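Local coordinates for encapsidation protein (Bacillus phage phi29, PDB 5HD9) that powers viral DNA packaging as the ATPase of the packaging motor, probably coupling ATP hydrolysis to movement of the genome into the capsid, at residues A[43-47]-A[88-92]; A[49-53]-A[125-130]; A[98-102]-A[136-141]. One frame throughout, in Å; residues are numbered along the deposited sequence.

Strand 45-50 runs through the arrangement: contact 1 pairs its start with strand 87-94, and contact 2 begins where it ends, the two centres lying about 21 Å apart. Contact 3 packs the short helix at 98-101, which follows strand 87-94, on helix 130-141, its centre about 14 Å from that of contact 1 and 13 Å from that of contact 2. It touches both through side chains of the strand: Ile47 CD1 is 3.7 Å from Val141 CG1, and Val49 CG2 is 4.1 Å from Leu137 CD1. All three belong to one ASCE-type ATPase core, whose likely nucleotide loop, a Walker A pattern with Lys27, lies between strand 16-19 and helix 26-42.

Contact 1. Residues A[43-47]-A[88-92]; sequences GEQFI and LAGWA
Phe46 lays its ring over the backbone of Gly90, whose CA sits 4.2 Å from the ring centroid and only 11° off its normal, a CH-pi contact. The setting is the central sheet of the ASCE fold, where residues 45-47 of strand 45-50 run parallel to residues 88-92 of strand 87-94, the axes of these short pieces 4.7 Å apart and 9° from parallel. Gly43, just after helix 26-42, leaves the helical conformation with positive phi (72°), which glycine adopts easily, and the chain is extended from Gln45 onward. Phe46 pairs with Gly90 and Ile47 with Trp91. Phe46 then bonds to two residues of its neighbour, as parallel strands do: Phe46 N donates to Ala89 O (3.1 Å), and Trp91 N donates to Phe46 O (3.1 Å).

Ala89 (-116/-27) and Gly90 together face Phe82 on the next strand, a classic beta bulge. Glycine suits its place, since a CB there would come within 2.8 Å of Phe46 O. The p rotamer of Phe46 (chi1 68°) swings its ring toward the neighbouring strand, where it also meets the Phe82 ring. On the opposite face, Trp91 and Ile47, both m at chi1, touch through Trp91 CE3 and Ile47 CG1 at 4.0 Å, two large apolar side chains filling the buried face they share.

Gln45 serves as a polar link at the start of the strand, its amide being able both to give and to accept. OE1 receives a bond from Asn108 N and lies at the edge of the Trp91 indole, while NE2 donates to Leu88 O at 2.9 Å with an angle of 162°.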
loop_
_atom_site.group_PDB
_atom_site.type_symbol
_atom_site.label_atom_id
_atom_site.label_comp_id
_atom_site.label_asym_id
_atom_site.label_seq_id
_atom_site.Cartn_x
_atom_site.Cartn_y
_atom_site.Cartn_z
ATOM N N GLY A 43 8.229 10.813 11.754
ATOM C CA GLY A 43 9.380 10.526 10.913
ATOM C C GLY A 43 9.380 9.113 10.356
ATOM O O GLY A 43 10.402 8.631 9.862
ATOM N N GLU A 44 8.236 8.442 10.447
ATOM C CA GLU A 44 8.069 7.123 9.851
ATOM C C GLU A 44 8.057 7.242 8.334
ATOM O O GLU A 44 7.334 8.067 7.772
ATOM C CB GLU A 44 6.774 6.461 10.332
ATOM C CG GLU A 44 6.715 6.220 11.827
ATOM C CD GLU A 44 5.417 5.555 12.265
ATOM O OE1 GLU A 44 4.608 5.174 11.391
ATOM O OE2 GLU A 44 5.202 5.418 13.487
ATOM N N GLN A 45 8.859 6.416 7.674
ATOM C CA GLN A 45 8.951 6.449 6.220
ATOM C C GLN A 45 8.020 5.415 5.602
ATOM O O GLN A 45 7.463 4.568 6.305
ATOM C CB GLN A 45 10.395 6.216 5.783
ATOM C CG GLN A 45 11.325 7.344 6.202
ATOM C CD GLN A 45 12.786 6.986 6.058
ATOM O OE1 GLN A 45 13.229 5.929 6.510
ATOM N NE2 GLN A 45 13.549 7.869 5.424
ATOM N N PHE A 46 7.838 5.491 4.289
ATOM C CA PHE A 46 6.893 4.609 3.618
ATOM C C PHE A 46 7.381 4.194 2.241
ATOM O O PHE A 46 8.196 4.881 1.623
ATOM C CB PHE A 46 5.527 5.287 3.503
ATOM C CG PHE A 46 5.508 6.470 2.567
ATOM C CD1 PHE A 46 5.873 7.728 3.012
ATOM C CD2 PHE A 46 5.116 6.320 1.247
ATOM C CE1 PHE A 46 5.856 8.816 2.154
ATOM C CE2 PHE A 46 5.096 7.404 0.384
ATOM C CZ PHE A 46 5.466 8.651 0.838
ATOM N N ILE A 47 6.876 3.055 1.775
ATOM C CA ILE A 47 7.186 2.561 0.443
ATOM C C ILE A 47 5.903 2.361 -0.352
ATOM O O ILE A 47 4.964 1.712 0.107
ATOM C CB ILE A 47 7.982 1.238 0.490
ATOM C CG1 ILE A 47 9.305 1.459 1.228
ATOM C CG2 ILE A 47 8.235 0.720 -0.929
ATOM C CD1 ILE A 47 10.187 0.242 1.319
ATOM N N LEU A 88 14.227 12.793 3.025
ATOM C CA LEU A 88 13.786 11.550 2.403
ATOM C C LEU A 88 12.702 10.906 3.261
ATOM O O LEU A 88 12.949 10.553 4.412
ATOM C CB LEU A 88 14.960 10.590 2.216
ATOM C CG LEU A 88 14.652 9.264 1.510
ATOM C CD1 LEU A 88 14.006 9.497 0.150
ATOM C CD2 LEU A 88 15.921 8.442 1.361
ATOM N N ALA A 89 11.505 10.761 2.693
ATOM C CA ALA A 89 10.349 10.274 3.439
ATOM C C ALA A 89 9.838 8.942 2.899
ATOM O O ALA A 89 9.238 8.159 3.634
ATOM C CB ALA A 89 9.236 11.315 3.411
ATOM N N GLY A 90 10.067 8.680 1.617
ATOM C CA GLY A 90 9.586 7.443 1.033
ATOM C C GLY A 90 10.205 7.065 -0.295
ATOM O O GLY A 90 10.990 7.821 -0.871
ATOM N N TRP A 91 9.831 5.878 -0.771
ATOM C CA TRP A 91 10.330 5.320 -2.019
ATOM C C TRP A 91 9.193 4.735 -2.843
ATOM O O TRP A 91 8.249 4.168 -2.291
ATOM C CB TRP A 91 11.358 4.215 -1.758
ATOM C CG TRP A 91 12.565 4.634 -0.984
ATOM C CD1 TRP A 91 13.793 4.955 -1.488
ATOM C CD2 TRP A 91 12.669 4.765 0.436
ATOM N NE1 TRP A 91 14.655 5.279 -0.470
ATOM C CE2 TRP A 91 13.986 5.171 0.726
ATOM C CE3 TRP A 91 11.773 4.579 1.495
ATOM C CZ2 TRP A 91 14.431 5.396 2.022
ATOM C CZ3 TRP A 91 12.217 4.803 2.784
ATOM C CH2 TRP A 91 13.533 5.207 3.037
ATOM N N ALA A 92 9.297 4.868 -4.161
ATOM C CA ALA A 92 8.439 4.132 -5.082
ATOM C C ALA A 92 9.244 2.967 -5.649
ATOM O O ALA A 92 10.312 3.176 -6.222
ATOM C CB ALA A 92 7.933 5.034 -6.196
#

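Contact 2. Residues A[49-53]-A[125-130]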
loop_
_atom_site.group_PDB
_atom_site.type_symbol
_atom_site.label_atom_id
_atom_site.label_comp_id
_atom_site.label_asym_id
_atom_site.label_seq_id
_atom_site.Cartn_x
_atom_site.Cartn_y
_atom_site.Cartn_z
ATOM N N VAL A 49 4.521 0.610 -3.523
ATOM C CA VAL A 49 4.864 -0.493 -4.407
ATOM C C VAL A 49 3.842 -0.625 -5.527
ATOM O O VAL A 49 2.632 -0.556 -5.301
ATOM C CB VAL A 49 4.948 -1.828 -3.636
ATOM C CG1 VAL A 49 5.306 -2.982 -4.572
ATOM C CG2 VAL A 49 5.966 -1.724 -2.511
ATOM N N ARG A 50 4.355 -0.790 -6.740
ATOM C CA ARG A 50 3.558 -1.216 -7.879
ATOM C C ARG A 50 4.277 -2.412 -8.487
ATOM O O ARG A 50 5.482 -2.564 -8.305
ATOM C CB ARG A 50 3.388 -0.083 -8.893
ATOM C CG ARG A 50 2.687 1.154 -8.328
ATOM C CD ARG A 50 1.240 0.862 -7.954
ATOM N NE ARG A 50 0.441 0.515 -9.129
ATOM C CZ ARG A 50 -0.274 1.382 -9.843
ATOM N NH1 ARG A 50 -0.319 2.668 -9.511
ATOM N NH2 ARG A 50 -0.953 0.957 -10.898
ATOM N N ARG A 51 3.544 -3.270 -9.186
ATOM C CA ARG A 51 4.118 -4.515 -9.684
ATOM C C ARG A 51 5.182 -4.272 -10.747
ATOM O O ARG A 51 6.297 -4.794 -10.652
ATOM C CB ARG A 51 3.021 -5.416 -10.248
ATOM C CG ARG A 51 3.537 -6.702 -10.870
ATOM C CD ARG A 51 2.403 -7.665 -11.171
ATOM N NE ARG A 51 1.816 -8.185 -9.939
ATOM C CZ ARG A 51 0.712 -7.721 -9.359
ATOM N NH1 ARG A 51 0.023 -6.721 -9.897
ATOM N NH2 ARG A 51 0.288 -8.270 -8.230
ATOM N N TYR A 52 4.833 -3.477 -11.754
ATOM C CA TYR A 52 5.713 -3.249 -12.894
ATOM C C TYR A 52 6.075 -1.773 -13.060
ATOM O O TYR A 52 5.343 -0.885 -12.625
ATOM C CB TYR A 52 5.059 -3.777 -14.172
ATOM C CG TYR A 52 4.859 -5.276 -14.176
ATOM C CD1 TYR A 52 5.931 -6.139 -13.987
ATOM C CD2 TYR A 52 3.603 -5.830 -14.387
ATOM C CE1 TYR A 52 5.756 -7.510 -13.992
ATOM C CE2 TYR A 52 3.419 -7.200 -14.394
ATOM C CZ TYR A 52 4.499 -8.035 -14.196
ATOM O OH TYR A 52 4.321 -9.400 -14.203
ATOM N N LYS A 53 7.211 -1.532 -13.705
ATOM C CA LYS A 53 7.742 -0.184 -13.900
ATOM C C LYS A 53 6.790 0.807 -14.585
ATOM O O LYS A 53 6.718 1.965 -14.176
ATOM C CB LYS A 53 9.041 -0.260 -14.706
ATOM C CG LYS A 53 10.177 -0.926 -13.957
ATOM C CD LYS A 53 11.471 -0.865 -14.745
ATOM C CE LYS A 53 12.670 -0.779 -13.819
ATOM N NZ LYS A 53 13.971 -0.803 -14.551
ATOM N N ASN A 125 -0.657 -12.455 -15.090
ATOM C CA ASN A 125 0.721 -12.082 -15.353
ATOM C C ASN A 125 1.334 -11.532 -14.067
ATOM O O ASN A 125 1.757 -10.377 -13.997
ATOM C CB ASN A 125 0.793 -11.059 -16.492
ATOM C CG ASN A 125 2.212 -10.596 -16.784
ATOM O OD1 ASN A 125 3.178 -11.318 -16.542
ATOM N ND2 ASN A 125 2.340 -9.377 -17.302
ATOM N N TYR A 126 1.337 -12.368 -13.036
ATOM C CA TYR A 126 2.027 -12.046 -11.797
ATOM C C TYR A 126 3.503 -12.371 -11.963
ATOM O O TYR A 126 3.882 -13.144 -12.844
ATOM C CB TYR A 126 1.445 -12.829 -10.616
ATOM C CG TYR A 126 0.040 -12.428 -10.230
ATOM C CD1 TYR A 126 -0.183 -11.375 -9.354
ATOM C CD2 TYR A 126 -1.060 -13.110 -10.731
ATOM C CE1 TYR A 126 -1.463 -11.007 -8.991
ATOM C CE2 TYR A 126 -2.344 -12.749 -10.377
ATOM C CZ TYR A 126 -2.540 -11.697 -9.505
ATOM O OH TYR A 126 -3.816 -11.327 -9.144
ATOM N N ILE A 127 4.332 -11.782 -11.114
ATOM C CA ILE A 127 5.753 -12.096 -11.099
ATOM C C ILE A 127 5.928 -13.511 -10.537
ATOM O O ILE A 127 5.191 -13.914 -9.640
ATOM C CB ILE A 127 6.538 -11.058 -10.262
ATOM C CG1 ILE A 127 6.462 -9.684 -10.934
ATOM C CG2 ILE A 127 7.994 -11.467 -10.098
ATOM C CD1 ILE A 127 6.695 -8.521 -9.994
ATOM N N PRO A 128 6.873 -14.290 -11.090
ATOM C CA PRO A 128 7.110 -15.613 -10.493
ATOM C C PRO A 128 7.550 -15.522 -9.034
ATOM O O PRO A 128 8.464 -14.759 -8.719
ATOM C CB PRO A 128 8.221 -16.215 -11.367
ATOM C CG PRO A 128 8.670 -15.126 -12.301
ATOM C CD PRO A 128 7.568 -14.126 -12.377
ATOM N N ASN A 129 6.903 -16.292 -8.162
ATOM C CA ASN A 129 7.166 -16.229 -6.727
ATOM C C ASN A 129 7.061 -14.794 -6.226
ATOM O O ASN A 129 7.885 -14.334 -5.435
ATOM C CB ASN A 129 8.546 -16.803 -6.406
ATOM C CG ASN A 129 8.698 -18.241 -6.860
ATOM O OD1 ASN A 129 8.782 -18.521 -8.055
ATOM N ND2 ASN A 129 8.739 -19.162 -5.904
ATOM N N GLU A 130 6.041 -14.092 -6.707
ATOM C CA GLU A 130 5.825 -12.696 -6.352
ATOM C C GLU A 130 5.559 -12.521 -4.863
ATOM O O GLU A 130 6.019 -11.556 -4.258
ATOM C CB GLU A 130 4.656 -12.123 -7.151
ATOM C CG GLU A 130 4.365 -10.667 -6.865
ATOM C CD GLU A 130 3.171 -10.159 -7.640
ATOM O OE1 GLU A 130 2.274 -9.543 -7.022
ATOM O OE2 GLU A 130 3.128 -10.373 -8.870
HETATM O O HOH W 1 5.495 -10.416 -16.216
#
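Strand 45-50 stops at Arg50, and the backbone turns at Arg51 (-67/-51) before extending again through Tyr52. Segment 125-130 has no regular structure until Glu130, where helix 130-141 starts. A type II turn spans Ile127 to Glu130, closed by a weak bond from Glu130 N to Ile127 O (3.1 Å). Pro128 has the restricted phi its first corner needs, and Asn129 tolerates the positive phi (52°) of the second. The backbones stay well apart, the closest CA atoms being those of Arg51 and Ile127 at 7.9 Å, so long side chains must bridge the gap.

Arg51 does so with a two-pronged salt bridge: NE donates to Glu130 OE2 at 2.8 Å and NH2 to Glu130 OE1 at 2.7 Å, so the carboxylate meets the edge of the guanidinium. Each partner is bonded further. Arg51 NH2 also donates to Phe117 O, Glu130 OE1 bonds Tyr163, and Glu130 OE2 receives Ile127 N at 2.9 Å, which ties the carboxylate to its own turn. Beside the charges, Arg51 CG rests 3.7 Å from Ile127 CD1.

Tyr52 reaches across with its hydroxyl, OH donating to Asn125 O at 2.8 Å. A water donates to both Tyr52 OH and Asn125 OD1, each at 2.5 Å, and Ile127 CG1 packs 3.8 Å from Tyr52 CE1. The chemistry therefore joins the end of a core strand, next to Arg50 and its salt bridge to Glu116, to the first turn of a helix through an ion pair whose charges are balanced in place.

Contact 3. Residues A[98-102]-A[136-141]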
loop_
_atom_site.group_PDB
_atom_site.type_symbol
_atom_site.label_atom_id
_atom_site.label_comp_id
_atom_site.label_asym_id
_atom_site.label_seq_id
_atom_site.Cartn_x
_atom_site.Cartn_y
_atom_site.Cartn_z
ATOM N N TRP A 98 12.778 -5.464 -7.331
ATOM C CA TRP A 98 13.076 -5.287 -5.911
ATOM C C TRP A 98 14.491 -5.747 -5.563
ATOM O O TRP A 98 15.145 -5.152 -4.707
ATOM C CB TRP A 98 12.058 -6.038 -5.045
ATOM C CG TRP A 98 12.516 -6.219 -3.624
ATOM C CD1 TRP A 98 12.663 -7.400 -2.953
ATOM C CD2 TRP A 98 12.910 -5.188 -2.711
ATOM N NE1 TRP A 98 13.116 -7.165 -1.676
ATOM C CE2 TRP A 98 13.279 -5.815 -1.504
ATOM C CE3 TRP A 98 12.989 -3.795 -2.796
ATOM C CZ2 TRP A 98 13.713 -5.097 -0.391
ATOM C CZ3 TRP A 98 13.419 -3.084 -1.691
ATOM C CH2 TRP A 98 13.775 -3.735 -0.505
ATOM N N GLN A 99 14.967 -6.794 -6.231
ATOM C CA GLN A 99 16.298 -7.331 -5.953
ATOM C C GLN A 99 17.373 -6.256 -6.123
ATOM O O GLN A 99 18.333 -6.204 -5.353
ATOM C CB GLN A 99 16.603 -8.537 -6.854
ATOM C CG GLN A 99 16.950 -8.213 -8.309
ATOM C CD GLN A 99 15.790 -7.606 -9.078
ATOM O OE1 GLN A 99 14.625 -7.896 -8.800
ATOM N NE2 GLN A 99 16.106 -6.759 -10.054
ATOM N N SER A 100 17.197 -5.393 -7.119
ATOM C CA SER A 100 18.163 -4.334 -7.404
ATOM C C SER A 100 18.030 -3.163 -6.436
ATOM O O SER A 100 18.984 -2.418 -6.218
ATOM C CB SER A 100 17.995 -3.830 -8.840
ATOM O OG SER A 100 18.550 -4.739 -9.770
ATOM N N GLU A 101 16.844 -3.004 -5.858
ATOM C CA GLU A 101 16.577 -1.889 -4.958
ATOM C C GLU A 101 17.085 -2.162 -3.541
ATOM O O GLU A 101 17.099 -1.267 -2.697
ATOM C CB GLU A 101 15.075 -1.588 -4.926
ATOM C CG GLU A 101 14.499 -1.189 -6.279
ATOM C CD GLU A 101 15.055 0.127 -6.783
ATOM O OE1 GLU A 101 14.778 1.169 -6.152
ATOM O OE2 GLU A 101 15.772 0.122 -7.807
ATOM N N LYS A 102 17.515 -3.396 -3.291
ATOM C CA LYS A 102 17.934 -3.812 -1.953
ATOM C C LYS A 102 19.282 -3.227 -1.543
ATOM O O LYS A 102 19.614 -3.201 -0.356
ATOM C CB LYS A 102 17.993 -5.338 -1.874
ATOM C CG LYS A 102 16.628 -5.975 -1.766
ATOM C CD LYS A 102 16.670 -7.472 -1.997
ATOM C CE LYS A 102 17.131 -8.218 -0.761
ATOM N NZ LYS A 102 16.753 -9.654 -0.842
ATOM N N ASN A 136 9.881 -10.748 1.097
ATOM C CA ASN A 136 11.278 -10.362 1.272
ATOM C C ASN A 136 11.416 -8.854 1.469
ATOM O O ASN A 136 12.183 -8.397 2.318
ATOM C CB ASN A 136 12.119 -10.809 0.076
ATOM C CG ASN A 136 13.584 -10.433 0.220
ATOM O OD1 ASN A 136 14.034 -9.429 -0.328
ATOM N ND2 ASN A 136 14.333 -11.237 0.968
ATOM N N LEU A 137 10.668 -8.088 0.682
ATOM C CA LEU A 137 10.660 -6.635 0.803
ATOM C C LEU A 137 10.235 -6.223 2.210
ATOM O O LEU A 137 10.863 -5.363 2.827
ATOM C CB LEU A 137 9.728 -6.020 -0.247
ATOM C CG LEU A 137 9.745 -4.500 -0.445
ATOM C CD1 LEU A 137 9.212 -4.162 -1.826
ATOM C CD2 LEU A 137 8.927 -3.771 0.606
HETATM N N MSE A 138 9.181 -6.854 2.717
HETATM C CA MSE A 138 8.652 -6.534 4.039
HETATM C C MSE A 138 9.660 -6.828 5.148
HETATM O O MSE A 138 9.905 -5.982 6.007
HETATM C CB MSE A 138 7.355 -7.311 4.288
HETATM C CG MSE A 138 6.205 -6.847 3.417
HETATM SE SE MSE A 138 4.628 -7.976 3.553
HETATM C CE MSE A 138 4.261 -7.702 5.443
ATOM N N ASP A 139 10.247 -8.020 5.136
ATOM C CA ASP A 139 11.229 -8.372 6.157
ATOM C C ASP A 139 12.458 -7.474 6.068
ATOM O O ASP A 139 13.091 -7.178 7.081
ATOM C CB ASP A 139 11.658 -9.835 6.034
ATOM C CG ASP A 139 11.109 -10.711 7.153
ATOM O OD1 ASP A 139 10.806 -10.205 8.256
ATOM O OD2 ASP A 139 10.997 -11.930 6.932
ATOM N N THR A 140 12.798 -7.042 4.858
ATOM C CA THR A 140 13.974 -6.202 4.667
ATOM C C THR A 140 13.802 -4.840 5.345
ATOM O O THR A 140 14.721 -4.356 6.007
ATOM C CB THR A 140 14.282 -5.990 3.164
ATOM O OG1 THR A 140 14.617 -7.244 2.559
ATOM C CG2 THR A 140 15.449 -5.025 2.973
ATOM N N VAL A 141 12.630 -4.227 5.188
ATOM C CA VAL A 141 12.435 -2.849 5.637
ATOM C C VAL A 141 11.725 -2.730 6.988
ATOM O O VAL A 141 11.851 -1.703 7.659
ATOM C CB VAL A 141 11.649 -2.024 4.584
ATOM C CG1 VAL A 141 12.379 -2.043 3.251
ATOM C CG2 VAL A 141 10.215 -2.530 4.428
#
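One acceptor takes two donors here. Asn136 OD1 receives the indole NE1 of Trp98 at 2.8 Å, with an angle of 155°, and the ammonium NZ of Lys102, also at 2.8 Å. Turning the amide to present its oxygen suits both; its nitrogen, Asn136 ND2, lies 3.4 Å from Lys102 NZ, but these are two donors and form no bond. Tryptophan fits its place because it buries a large apolar surface yet still has an N-H to give, and Lys102, just beyond the short helix at 98-101, has a chain long enough to reach the same oxygen. That helix is a single, weakly bonded turn, with Glu101 N bonded to Trp98 O at 3.0 Å.

Helix 130-141 covers one face of the ASCE sheet, with Leu137 and Val141 turned onto strands 45-50 and 109-115, and the turn that follows strand 87-94 packs along its flank. Trp98 enters the helix surface as a knob into a hole formed by Asn136, Leu137, Thr140 and Val141. Leu137 covers one face of the ring: its CG lies 3.8 Å from the centroid of the six-membered ring, 5° off the normal, as a CH-pi contact, and Leu137 CB is 3.8 Å from Trp98 CE2. At the ring edge Thr140 CB approaches Trp98 CZ2 to 3.7 Å. Thr140 OG1 turns back on its own helix and donates to Asn136 O at 2.7 Å, so its polar group is bonded beside the indole. Deeper, toward the sheet, Val141 CG1 is 4.3 Å from Trp98 CH2 and also packs on Ile47.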